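Local coordinates for protein pyocin S5 (Pseudomonas aeruginosa PAO1, PDB 6THK) that probably acts as a channel-forming bacteriocin, depolarising the cytoplasmic membrane of susceptible bacteria and so dissipating their cellular energy, at residues K366-H371 with M476-A481; R347-G352 with A481-D486; I457-A462 with L470-V475; D373-K378 with N493-I498. The protein carries 1 engineered substitution. One frame throughout, in Å; residues are numbered along the deposited sequence.

Contact 1. Residues K366-H371 with M476-A481; sequences KSFEKH and MAVTGA. With ZN (zinc ion), chain H.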
loop_
_atom_site.group_PDB
_atom_site.type_symbol
_atom_site.label_atom_id
_atom_site.label_comp_id
_atom_site.label_asym_id
_atom_site.label_seq_id
_atom_site.Cartn_x
_atom_site.Cartn_y
_atom_site.Cartn_z
ATOM N N LYS A 366 9.694 -26.445 64.660
ATOM C CA LYS A 366 10.755 -26.203 65.650
ATOM C C LYS A 366 10.654 -24.811 66.277
ATOM O O LYS A 366 10.726 -24.716 67.500
ATOM C CB LYS A 366 12.153 -26.449 65.055
ATOM N N SER A 367 10.449 -23.744 65.458
ATOM C CA SER A 367 10.313 -22.356 65.934
ATOM C C SER A 367 9.044 -22.187 66.750
ATOM O O SER A 367 9.090 -21.604 67.831
ATOM C CB SER A 367 10.289 -21.369 64.767
ATOM O OG SER A 367 11.486 -21.377 64.007
ATOM N N PHE A 368 7.905 -22.699 66.223
ATOM C CA PHE A 368 6.587 -22.603 66.856
ATOM C C PHE A 368 6.459 -23.419 68.143
ATOM O O PHE A 368 5.774 -22.969 69.062
ATOM C CB PHE A 368 5.471 -22.959 65.865
ATOM C CG PHE A 368 4.080 -22.589 66.327
ATOM C CD1 PHE A 368 3.623 -21.278 66.235
ATOM C CD2 PHE A 368 3.218 -23.557 66.832
ATOM C CE1 PHE A 368 2.333 -20.939 66.653
ATOM C CE2 PHE A 368 1.935 -23.214 67.264
ATOM C CZ PHE A 368 1.495 -21.910 67.162
ATOM N N GLU A 369 7.091 -24.617 68.201
ATOM C CA GLU A 369 7.078 -25.496 69.382
ATOM C C GLU A 369 7.791 -24.849 70.560
ATOM O O GLU A 369 7.342 -25.023 71.689
ATOM C CB GLU A 369 7.686 -26.873 69.087
ATOM N N LYS A 370 8.883 -24.100 70.284
ATOM C CA LYS A 370 9.695 -23.336 71.236
ATOM C C LYS A 370 8.832 -22.315 72.037
ATOM O O LYS A 370 8.889 -22.308 73.270
ATOM C CB LYS A 370 10.856 -22.640 70.490
ATOM C CG LYS A 370 11.555 -21.537 71.271
ATOM C CD LYS A 370 12.404 -20.691 70.359
ATOM C CE LYS A 370 13.646 -20.225 71.057
ATOM N NZ LYS A 370 14.754 -20.036 70.090
ATOM N N HIS A 371 8.008 -21.492 71.331
ATOM C CA HIS A 371 7.131 -20.458 71.929
ATOM C C HIS A 371 5.675 -20.912 72.217
ATOM O O HIS A 371 4.882 -20.154 72.798
ATOM C CB HIS A 371 7.128 -19.195 71.045
ATOM C CG HIS A 371 8.405 -18.414 71.111
ATOM N ND1 HIS A 371 8.709 -17.610 72.212
ATOM C CD2 HIS A 371 9.424 -18.343 70.224
ATOM C CE1 HIS A 371 9.888 -17.089 71.956
ATOM N NE2 HIS A 371 10.362 -17.494 70.782
ATOM N N MET A 476 -1.412 -14.367 62.009
ATOM C CA MET A 476 -0.122 -13.717 61.757
ATOM C C MET A 476 1.004 -14.431 62.445
ATOM O O MET A 476 2.068 -14.540 61.857
ATOM C CB MET A 476 -0.135 -12.253 62.164
ATOM C CG MET A 476 -1.059 -11.433 61.336
ATOM S SD MET A 476 -0.695 -9.682 61.488
ATOM C CE MET A 476 -1.321 -9.320 63.156
ATOM N N ALA A 477 0.763 -14.972 63.657
ATOM C CA ALA A 477 1.777 -15.725 64.402
ATOM C C ALA A 477 2.172 -17.018 63.669
ATOM O O ALA A 477 3.356 -17.293 63.464
ATOM C CB ALA A 477 1.279 -16.023 65.804
ATOM N N VAL A 478 1.160 -17.725 63.202
ATOM C CA VAL A 478 1.300 -18.961 62.457
ATOM C C VAL A 478 2.000 -18.729 61.097
ATOM O O VAL A 478 2.894 -19.476 60.725
ATOM C CB VAL A 478 -0.087 -19.608 62.329
ATOM C CG1 VAL A 478 -0.271 -20.284 61.002
ATOM C CG2 VAL A 478 -0.342 -20.556 63.484
ATOM N N THR A 479 1.576 -17.693 60.376
ATOM C CA THR A 479 2.176 -17.246 59.094
ATOM C C THR A 479 3.652 -16.840 59.327
ATOM O O THR A 479 4.511 -17.205 58.534
ATOM C CB THR A 479 1.364 -16.066 58.535
ATOM O OG1 THR A 479 0.029 -16.502 58.324
ATOM C CG2 THR A 479 1.928 -15.490 57.253
ATOM N N GLY A 480 3.908 -16.091 60.412
ATOM C CA GLY A 480 5.230 -15.613 60.807
ATOM C C GLY A 480 6.231 -16.724 61.079
ATOM O O GLY A 480 7.396 -16.588 60.714
ATOM N N ALA A 481 5.795 -17.836 61.709
ATOM C CA ALA A 481 6.638 -19.027 61.967
ATOM C C ALA A 481 7.133 -19.658 60.645
ATOM O O ALA A 481 8.155 -20.341 60.610
ATOM C CB ALA A 481 5.844 -20.065 62.751
HETATM ZN ZN ZN H . 11.634 -17.939 68.984
#
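F368 reaches from helix 361-378 onto the last turns of helix 468-481, where V478 and A481 receive it. The aromatic side chain leaves its helix with CG anti to the backbone N (chi1 -167°), and the ring goes out to these two residues. Its rim carbon CE1 comes within 4.2 Å of V478 CG2, and the two side chains cross obliquely. Nearer the backbone, F368 CB lies 4.3 Å from A481 CB. Relative to the ring, both methyl carbons take a slanting position, neither square over a face nor in line with an edge. Within the two segments the backbones are nearest at F368 and A481, CA to CA 6.1 Å. Beyond the two segments the ring also meets W435 and F439, each in an edge-to-face (T-shaped) arrangement, so F368 sits in an aromatic cluster inside the colicin pore-forming domain. One position earlier, S367 hydrogen-bonds through OG to the guanidinium of R359. On the next turn H371 turns its imidazole to a zinc ion, binding it through NE2 at 2.2 Å; E485 and E489 supply the other protein ligands. One helix therefore carries a metal ligand and, at F368, a purely apolar packing surface. Across the two segments all the touching residues are buried and meet through apolar side chains. This implies a contact of undirected van der Waals packing, while the directional bonds around it include those of the zinc site and the S367 hydroxyl.

Contact 2. Residues R347-G352 with A481-D486; sequences RQLAEG and AMIDED. With ZN (zinc ion), chain H.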
loop_
_atom_site.group_PDB
_atom_site.type_symbol
_atom_site.label_atom_id
_atom_site.label_comp_id
_atom_site.label_asym_id
_atom_site.label_seq_id
_atom_site.Cartn_x
_atom_site.Cartn_y
_atom_site.Cartn_z
ATOM N N ARG A 347 1.780 -4.806 58.987
ATOM C CA ARG A 347 2.771 -4.118 58.145
ATOM C C ARG A 347 4.181 -4.707 58.295
ATOM O O ARG A 347 4.877 -4.843 57.299
ATOM C CB ARG A 347 2.764 -2.610 58.403
ATOM C CG ARG A 347 3.484 -1.824 57.321
ATOM C CD ARG A 347 3.514 -0.349 57.654
ATOM N NE ARG A 347 2.185 0.268 57.619
ATOM C CZ ARG A 347 1.590 0.689 56.509
ATOM N NH1 ARG A 347 2.183 0.529 55.326
ATOM N NH2 ARG A 347 0.405 1.285 56.570
ATOM N N GLN A 348 4.586 -5.062 59.522
ATOM C CA GLN A 348 5.892 -5.680 59.750
ATOM C C GLN A 348 5.914 -7.100 59.186
ATOM O O GLN A 348 6.962 -7.528 58.690
ATOM C CB GLN A 348 6.260 -5.688 61.230
ATOM C CG GLN A 348 6.797 -4.342 61.727
ATOM C CD GLN A 348 7.554 -4.510 63.013
ATOM O OE1 GLN A 348 8.520 -5.266 63.086
ATOM N NE2 GLN A 348 7.125 -3.823 64.062
ATOM N N LEU A 349 4.755 -7.817 59.226
ATOM C CA LEU A 349 4.650 -9.156 58.650
ATOM C C LEU A 349 4.895 -9.092 57.144
ATOM O O LEU A 349 5.744 -9.820 56.645
ATOM C CB LEU A 349 3.299 -9.844 58.989
ATOM C CG LEU A 349 3.148 -11.305 58.533
ATOM C CD1 LEU A 349 4.079 -12.229 59.315
ATOM C CD2 LEU A 349 1.723 -11.788 58.719
ATOM N N ALA A 350 4.195 -8.174 56.439
ATOM C CA ALA A 350 4.313 -7.944 54.997
ATOM C C ALA A 350 5.703 -7.482 54.543
ATOM O O ALA A 350 6.184 -7.923 53.483
ATOM C CB ALA A 350 3.260 -6.952 54.540
ATOM N N GLU A 351 6.343 -6.582 55.332
ATOM C CA GLU A 351 7.678 -6.051 55.026
ATOM C C GLU A 351 8.790 -7.074 55.283
ATOM O O GLU A 351 9.747 -7.152 54.508
ATOM C CB GLU A 351 7.947 -4.772 55.820
ATOM C CG GLU A 351 9.253 -4.078 55.463
ATOM C CD GLU A 351 9.480 -3.715 54.000
ATOM O OE1 GLU A 351 8.489 -3.492 53.261
ATOM O OE2 GLU A 351 10.666 -3.581 53.618
ATOM N N GLY A 352 8.664 -7.820 56.370
ATOM C CA GLY A 352 9.629 -8.843 56.745
ATOM C C GLY A 352 9.617 -10.069 55.854
ATOM O O GLY A 352 10.537 -10.883 55.936
ATOM N N ALA A 481 5.795 -17.836 61.709
ATOM C CA ALA A 481 6.638 -19.027 61.967
ATOM C C ALA A 481 7.133 -19.658 60.645
ATOM O O ALA A 481 8.155 -20.341 60.610
ATOM C CB ALA A 481 5.844 -20.065 62.751
ATOM N N MET A 482 6.396 -19.411 59.563
ATOM C CA MET A 482 6.682 -19.945 58.238
ATOM C C MET A 482 7.613 -19.032 57.434
ATOM O O MET A 482 8.027 -19.391 56.327
ATOM C CB MET A 482 5.356 -20.121 57.501
ATOM C CG MET A 482 5.343 -21.295 56.593
ATOM S SD MET A 482 5.190 -22.820 57.508
ATOM C CE MET A 482 6.279 -23.867 56.577
ATOM N N ILE A 483 7.931 -17.844 58.001
ATOM C CA ILE A 483 8.739 -16.815 57.352
ATOM C C ILE A 483 10.060 -16.558 58.075
ATOM O O ILE A 483 11.126 -16.872 57.541
ATOM C CB ILE A 483 7.912 -15.512 57.151
ATOM C CG1 ILE A 483 6.602 -15.793 56.382
ATOM C CG2 ILE A 483 8.754 -14.422 56.468
ATOM C CD1 ILE A 483 5.572 -14.655 56.361
ATOM N N ASP A 484 9.982 -15.994 59.286
ATOM C CA ASP A 484 11.130 -15.593 60.085
ATOM C C ASP A 484 10.791 -15.756 61.551
ATOM O O ASP A 484 9.673 -15.433 61.953
ATOM C CB ASP A 484 11.423 -14.093 59.799
ATOM C CG ASP A 484 12.788 -13.566 60.200
ATOM O OD1 ASP A 484 13.643 -14.382 60.619
ATOM O OD2 ASP A 484 13.020 -12.336 60.052
ATOM N N GLU A 485 11.783 -16.189 62.349
ATOM C CA GLU A 485 11.696 -16.355 63.802
ATOM C C GLU A 485 11.321 -15.054 64.518
ATOM O O GLU A 485 10.524 -15.105 65.451
ATOM C CB GLU A 485 13.011 -16.914 64.382
ATOM C CG GLU A 485 12.920 -17.343 65.844
ATOM C CD GLU A 485 12.865 -18.825 66.172
ATOM O OE1 GLU A 485 13.462 -19.637 65.428
ATOM O OE2 GLU A 485 12.286 -19.166 67.227
ATOM N N ASP A 486 11.895 -13.897 64.096
ATOM C CA ASP A 486 11.609 -12.593 64.712
ATOM C C ASP A 486 10.195 -12.116 64.398
ATOM O O ASP A 486 9.607 -11.413 65.219
ATOM C CB ASP A 486 12.679 -11.519 64.405
ATOM C CG ASP A 486 12.970 -11.229 62.945
ATOM O OD1 ASP A 486 12.100 -10.637 62.274
ATOM O OD2 ASP A 486 14.105 -11.520 62.495
HETATM ZN ZN ZN H . 11.634 -17.939 68.984
#
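The flat carbonyl group of G352, in the last turn of helix 340-353, is met at its oxygen by a methyl group: I483 CG2 stands 4.0 Å from G352 O. The second flat group of note, the carboxylate of E485, is turned away from helix 340-353, and its two oxygens do different work. OE2 binds the zinc ion at 2.2 Å, and OE1 accepts from S367 on helix 361-378. Here, in the helical bundle of the colicin pore-forming domain, the short connection between helices 468-481 and 485-498 folds against helix 340-353. I483 is the residue it inserts. With CG1 beside its backbone N and CG2 anti to it (chi1 -55°), the side chain splits its contacts, CG2 going to the glycine carbonyl and CD1 to L349. The isoleucine and leucine side chains cross at about a right angle. A451 and V455 of helix 451-464 also pack on I483, so the branch is held in a buried apolar setting. G352 O has a polar partner as well, the ammonium of K356, while K356 also touches the side chains of I483 and D484. D484 occupies the N-cap position of helix 485-498, although its carboxylate makes no capping bond. The apolar half of the contact comes down to L349 CD1 and I483 CD1, 4.1 Å apart.

Contact 3. Residues I457-A462 with L470-V475; sequences IAFATA and LGFALV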
loop_
_atom_site.group_PDB
_atom_site.type_symbol
_atom_site.label_atom_id
_atom_site.label_comp_id
_atom_site.label_asym_id
_atom_site.label_seq_id
_atom_site.Cartn_x
_atom_site.Cartn_y
_atom_site.Cartn_z
ATOM N N ILE A 457 -2.437 -14.527 51.960
ATOM C CA ILE A 457 -3.387 -15.493 52.482
ATOM C C ILE A 457 -3.861 -15.052 53.866
ATOM O O ILE A 457 -5.047 -15.101 54.164
ATOM C CB ILE A 457 -2.750 -16.888 52.552
ATOM C CG1 ILE A 457 -2.672 -17.493 51.156
ATOM C CG2 ILE A 457 -3.521 -17.787 53.491
ATOM C CD1 ILE A 457 -1.896 -18.782 51.093
ATOM N N ALA A 458 -2.924 -14.616 54.698
ATOM C CA ALA A 458 -3.220 -14.114 56.051
ATOM C C ALA A 458 -4.156 -12.906 56.009
ATOM O O ALA A 458 -5.149 -12.858 56.726
ATOM C CB ALA A 458 -1.922 -13.751 56.761
ATOM N N PHE A 459 -3.850 -11.959 55.151
ATOM C CA PHE A 459 -4.611 -10.729 54.963
ATOM C C PHE A 459 -5.975 -10.997 54.286
ATOM O O PHE A 459 -6.976 -10.437 54.738
ATOM C CB PHE A 459 -3.772 -9.691 54.185
ATOM C CG PHE A 459 -2.538 -9.115 54.879
ATOM C CD1 PHE A 459 -2.129 -9.586 56.125
ATOM C CD2 PHE A 459 -1.786 -8.108 54.278
ATOM C CE1 PHE A 459 -1.007 -9.037 56.770
ATOM C CE2 PHE A 459 -0.668 -7.568 54.920
ATOM C CZ PHE A 459 -0.293 -8.030 56.166
ATOM N N ALA A 460 -6.024 -11.868 53.224
ATOM C CA ALA A 460 -7.283 -12.222 52.512
ATOM C C ALA A 460 -8.313 -12.817 53.490
ATOM O O ALA A 460 -9.510 -12.531 53.384
ATOM C CB ALA A 460 -7.009 -13.200 51.370
ATOM N N THR A 461 -7.817 -13.576 54.488
ATOM C CA THR A 461 -8.605 -14.162 55.576
ATOM C C THR A 461 -9.299 -13.076 56.430
ATOM O O THR A 461 -10.489 -13.191 56.676
ATOM C CB THR A 461 -7.713 -15.088 56.406
ATOM O OG1 THR A 461 -7.197 -16.093 55.536
ATOM C CG2 THR A 461 -8.461 -15.756 57.536
ATOM N N ALA A 462 -8.572 -12.024 56.870
ATOM C CA ALA A 462 -9.120 -10.926 57.679
ATOM C C ALA A 462 -10.243 -10.172 56.978
ATOM O O ALA A 462 -11.072 -9.582 57.653
ATOM C CB ALA A 462 -8.013 -9.952 58.039
ATOM N N LEU A 470 -8.003 -11.449 67.993
ATOM C CA LEU A 470 -7.277 -12.619 68.461
ATOM C C LEU A 470 -6.980 -13.581 67.324
ATOM O O LEU A 470 -5.834 -13.937 67.105
ATOM C CB LEU A 470 -8.047 -13.325 69.572
ATOM C CG LEU A 470 -7.384 -14.577 70.131
ATOM C CD1 LEU A 470 -5.985 -14.269 70.626
ATOM C CD2 LEU A 470 -8.218 -15.197 71.231
ATOM N N GLY A 471 -8.017 -14.026 66.625
ATOM C CA GLY A 471 -7.832 -14.900 65.469
ATOM C C GLY A 471 -6.854 -14.305 64.461
ATOM O O GLY A 471 -5.949 -15.003 63.988
ATOM N N PHE A 472 -6.972 -12.993 64.166
ATOM C CA PHE A 472 -6.064 -12.349 63.188
ATOM C C PHE A 472 -4.605 -12.340 63.654
ATOM O O PHE A 472 -3.726 -12.576 62.848
ATOM C CB PHE A 472 -6.534 -10.955 62.766
ATOM C CG PHE A 472 -5.643 -10.271 61.744
ATOM C CD1 PHE A 472 -5.377 -10.869 60.515
ATOM C CD2 PHE A 472 -5.127 -9.007 61.986
ATOM C CE1 PHE A 472 -4.583 -10.227 59.561
ATOM C CE2 PHE A 472 -4.318 -8.369 61.035
ATOM C CZ PHE A 472 -4.063 -8.981 59.821
ATOM N N ALA A 473 -4.372 -12.157 64.956
ATOM C CA ALA A 473 -3.056 -12.193 65.567
ATOM C C ALA A 473 -2.489 -13.621 65.538
ATOM O O ALA A 473 -1.297 -13.784 65.269
ATOM C CB ALA A 473 -3.133 -11.689 67.000
ATOM N N LEU A 474 -3.318 -14.652 65.832
ATOM C CA LEU A 474 -2.873 -16.055 65.806
ATOM C C LEU A 474 -2.520 -16.468 64.364
ATOM O O LEU A 474 -1.537 -17.185 64.165
ATOM C CB LEU A 474 -3.949 -16.965 66.407
ATOM C CG LEU A 474 -3.638 -18.455 66.529
ATOM C CD1 LEU A 474 -2.340 -18.697 67.289
ATOM C CD2 LEU A 474 -4.771 -19.172 67.237
ATOM N N VAL A 475 -3.262 -15.931 63.400
ATOM C CA VAL A 475 -3.020 -16.180 61.991
ATOM C C VAL A 475 -1.660 -15.605 61.613
ATOM O O VAL A 475 -0.859 -16.266 60.977
ATOM C CB VAL A 475 -4.102 -15.544 61.113
ATOM C CG1 VAL A 475 -3.576 -15.288 59.718
ATOM C CG2 VAL A 475 -5.331 -16.427 61.067
#
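In the hydrophobic helical hairpin of the pore-forming domain, formed by helices 451-464 and 468-481, V475 points its CG1 at A458 CB, 3.7 Å away. The two segments lie in a predicted transmembrane region and run nearly antiparallel, at 170°, with axes 10.1 Å apart. A turn nearer the hairpin bend, a chi1 of -179° swings the F472 ring out beside its own carbonyl carbon and sets it among three residues. A462 CB approaches it obliquely, 3.7 Å from F472 CD1. A458 O lies in the ring plane at the edge, 3.9 Å from F472 CE1. Also at that rim, F459 CD1 comes to 4.2 Å from F472 CZ. In colicin pore domains such a hairpin is the buried apolar centre of the bundle, and here F459 also meets F330 outside the hairpin. Helix 340-353 packs on both phenylalanines through A346. The hydroxyl of T461 bonds both within its own helix and to Y423 OH. Its OG1 donates to I457 O at 2.7 Å, tilted 24° from the carbonyl plane, while T461 N reaches the same oxygen from the opposite face.

Contact 4. Residues D373-K378 with N493-I498; sequences DALNKK and NLVISI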
loop_
_atom_site.group_PDB
_atom_site.type_symbol
_atom_site.label_atom_id
_atom_site.label_comp_id
_atom_site.label_asym_id
_atom_site.label_seq_id
_atom_site.Cartn_x
_atom_site.Cartn_y
_atom_site.Cartn_z
ATOM N N ASP A 373 4.166 -23.398 74.388
ATOM C CA ASP A 373 3.685 -23.696 75.762
ATOM C C ASP A 373 2.780 -22.609 76.366
ATOM O O ASP A 373 1.695 -22.933 76.860
ATOM C CB ASP A 373 4.854 -24.020 76.701
ATOM N N ALA A 374 3.202 -21.359 76.262
ATOM C CA ALA A 374 2.449 -20.241 76.791
ATOM C C ALA A 374 1.096 -20.100 76.118
ATOM O O ALA A 374 0.100 -19.809 76.771
ATOM C CB ALA A 374 3.248 -18.960 76.627
ATOM N N LEU A 375 1.066 -20.316 74.808
ATOM C CA LEU A 375 -0.159 -20.166 74.035
ATOM C C LEU A 375 -1.290 -21.101 74.433
ATOM O O LEU A 375 -2.427 -20.669 74.541
ATOM C CB LEU A 375 0.153 -20.384 72.557
ATOM C CG LEU A 375 -0.386 -19.403 71.521
ATOM C CD1 LEU A 375 0.720 -18.465 71.075
ATOM C CD2 LEU A 375 -0.924 -20.183 70.335
ATOM N N ASN A 376 -0.999 -22.377 74.648
ATOM C CA ASN A 376 -2.061 -23.296 75.036
ATOM C C ASN A 376 -2.660 -22.975 76.393
ATOM O O ASN A 376 -3.865 -23.093 76.590
ATOM C CB ASN A 376 -1.632 -24.759 74.982
ATOM C CG ASN A 376 -2.809 -25.704 75.138
ATOM O OD1 ASN A 376 -3.890 -25.446 74.614
ATOM N ND2 ASN A 376 -2.612 -26.793 75.872
ATOM N N LYS A 377 -1.803 -22.589 77.329
ATOM C CA LYS A 377 -2.224 -22.258 78.693
ATOM C C LYS A 377 -3.009 -20.948 78.773
ATOM O O LYS A 377 -4.014 -20.904 79.478
ATOM C CB LYS A 377 -1.029 -22.248 79.657
ATOM N N LYS A 378 -2.574 -19.899 78.042
ATOM C CA LYS A 378 -3.242 -18.589 78.040
ATOM C C LYS A 378 -4.467 -18.509 77.095
ATOM O O LYS A 378 -5.260 -17.572 77.209
ATOM C CB LYS A 378 -2.245 -17.444 77.765
ATOM C CG LYS A 378 -1.512 -16.983 79.018
ATOM C CD LYS A 378 -1.195 -15.490 78.988
ATOM C CE LYS A 378 -0.611 -15.019 80.301
ATOM N NZ LYS A 378 -0.413 -13.542 80.340
ATOM N N ASN A 493 3.983 -12.108 70.793
ATOM C CA ASN A 493 3.849 -11.077 71.830
ATOM C C ASN A 493 2.480 -10.428 71.727
ATOM O O ASN A 493 1.790 -10.354 72.736
ATOM C CB ASN A 493 4.933 -10.020 71.708
ATOM C CG ASN A 493 6.339 -10.491 72.003
ATOM O OD1 ASN A 493 7.314 -9.819 71.632
ATOM N ND2 ASN A 493 6.497 -11.635 72.684
ATOM N N LEU A 494 2.053 -10.042 70.506
ATOM C CA LEU A 494 0.728 -9.451 70.275
ATOM C C LEU A 494 -0.416 -10.369 70.733
ATOM O O LEU A 494 -1.344 -9.870 71.351
ATOM C CB LEU A 494 0.546 -9.039 68.816
ATOM C CG LEU A 494 -0.769 -8.352 68.412
ATOM C CD1 LEU A 494 -0.977 -7.018 69.151
ATOM C CD2 LEU A 494 -0.821 -8.151 66.896
ATOM N N VAL A 495 -0.346 -11.692 70.447
ATOM C CA VAL A 495 -1.372 -12.666 70.866
ATOM C C VAL A 495 -1.502 -12.619 72.400
ATOM O O VAL A 495 -2.585 -12.348 72.905
ATOM C CB VAL A 495 -1.072 -14.108 70.369
ATOM C CG1 VAL A 495 -2.052 -15.114 70.957
ATOM C CG2 VAL A 495 -1.087 -14.183 68.846
ATOM N N ILE A 496 -0.388 -12.779 73.095
ATOM C CA ILE A 496 -0.375 -12.785 74.544
ATOM C C ILE A 496 -0.871 -11.466 75.101
ATOM O O ILE A 496 -1.582 -11.430 76.092
ATOM C CB ILE A 496 1.035 -13.058 75.074
ATOM C CG1 ILE A 496 1.372 -14.542 74.940
ATOM C CG2 ILE A 496 1.151 -12.600 76.514
ATOM C CD1 ILE A 496 2.851 -14.818 74.812
ATOM N N SER A 497 -0.431 -10.385 74.472
ATOM C CA SER A 497 -0.804 -9.035 74.853
ATOM C C SER A 497 -2.294 -8.851 74.646
ATOM O O SER A 497 -2.952 -8.162 75.408
ATOM C CB SER A 497 0.001 -8.017 74.039
ATOM O OG SER A 497 -0.746 -6.857 73.723
ATOM N N ILE A 498 -2.828 -9.499 73.620
ATOM C CA ILE A 498 -4.247 -9.403 73.308
ATOM C C ILE A 498 -5.045 -10.177 74.321
ATOM O O ILE A 498 -6.220 -9.920 74.527
ATOM C CB ILE A 498 -4.587 -9.972 71.925
ATOM C CG1 ILE A 498 -4.384 -8.918 70.850
ATOM C CG2 ILE A 498 -6.023 -10.458 71.888
ATOM C CD1 ILE A 498 -4.452 -9.485 69.457
#
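L375 of helix 361-378 turns to the buried side and meets V495 of helix 485-498, its CD1 lying 4.4 Å from V495 CG1. The leucine also packs on L474 of helix 468-481, which places it where three helices converge. A374, just before it, likewise points its CB toward helix 485-498 but makes no contact there. Its part is in the backbone: one turn on comes K378, whose N donates to A374 O at 3.0 Å. K378 extends its chain toward I496 and passes close to the branch methyl, with NZ 4.2 Å from I496 CG2. Between the two segments the backbones are nearest at this end, K378 CA and I496 CA standing 7.4 Å apart. The arrangement joins two outer helices of the colicin-type bundle, with V495 and L375 on the inner side and K378 on the solvent side. Its chemistry implies a modest, undirected grip: loose apolar packing inward, and outward a lysine that lies beside a methyl group without a charged partner across the contact.

Contacts 1, 2 and 3 are buried, whereas contact 4 is only partly so and reaches the surface at its lysine. Contacts 1 and 3 share helix 468-481, contacts 1 and 4 share helix 361-378, and contacts 1 and 2 have A481 in common. A single zinc ion ties contact 1 to contact 2, since each contributes one of its ligands. Contact 3, within the hydrophobic hairpin, packs more closely than the others and places two phenylalanines together; A473 and L474, on the side of the helix turned from the hairpin partner, pack on residues of contact 4. Aromatic packing thus belongs to contacts 1 and 3, aliphatic packing to contacts 2 and 4.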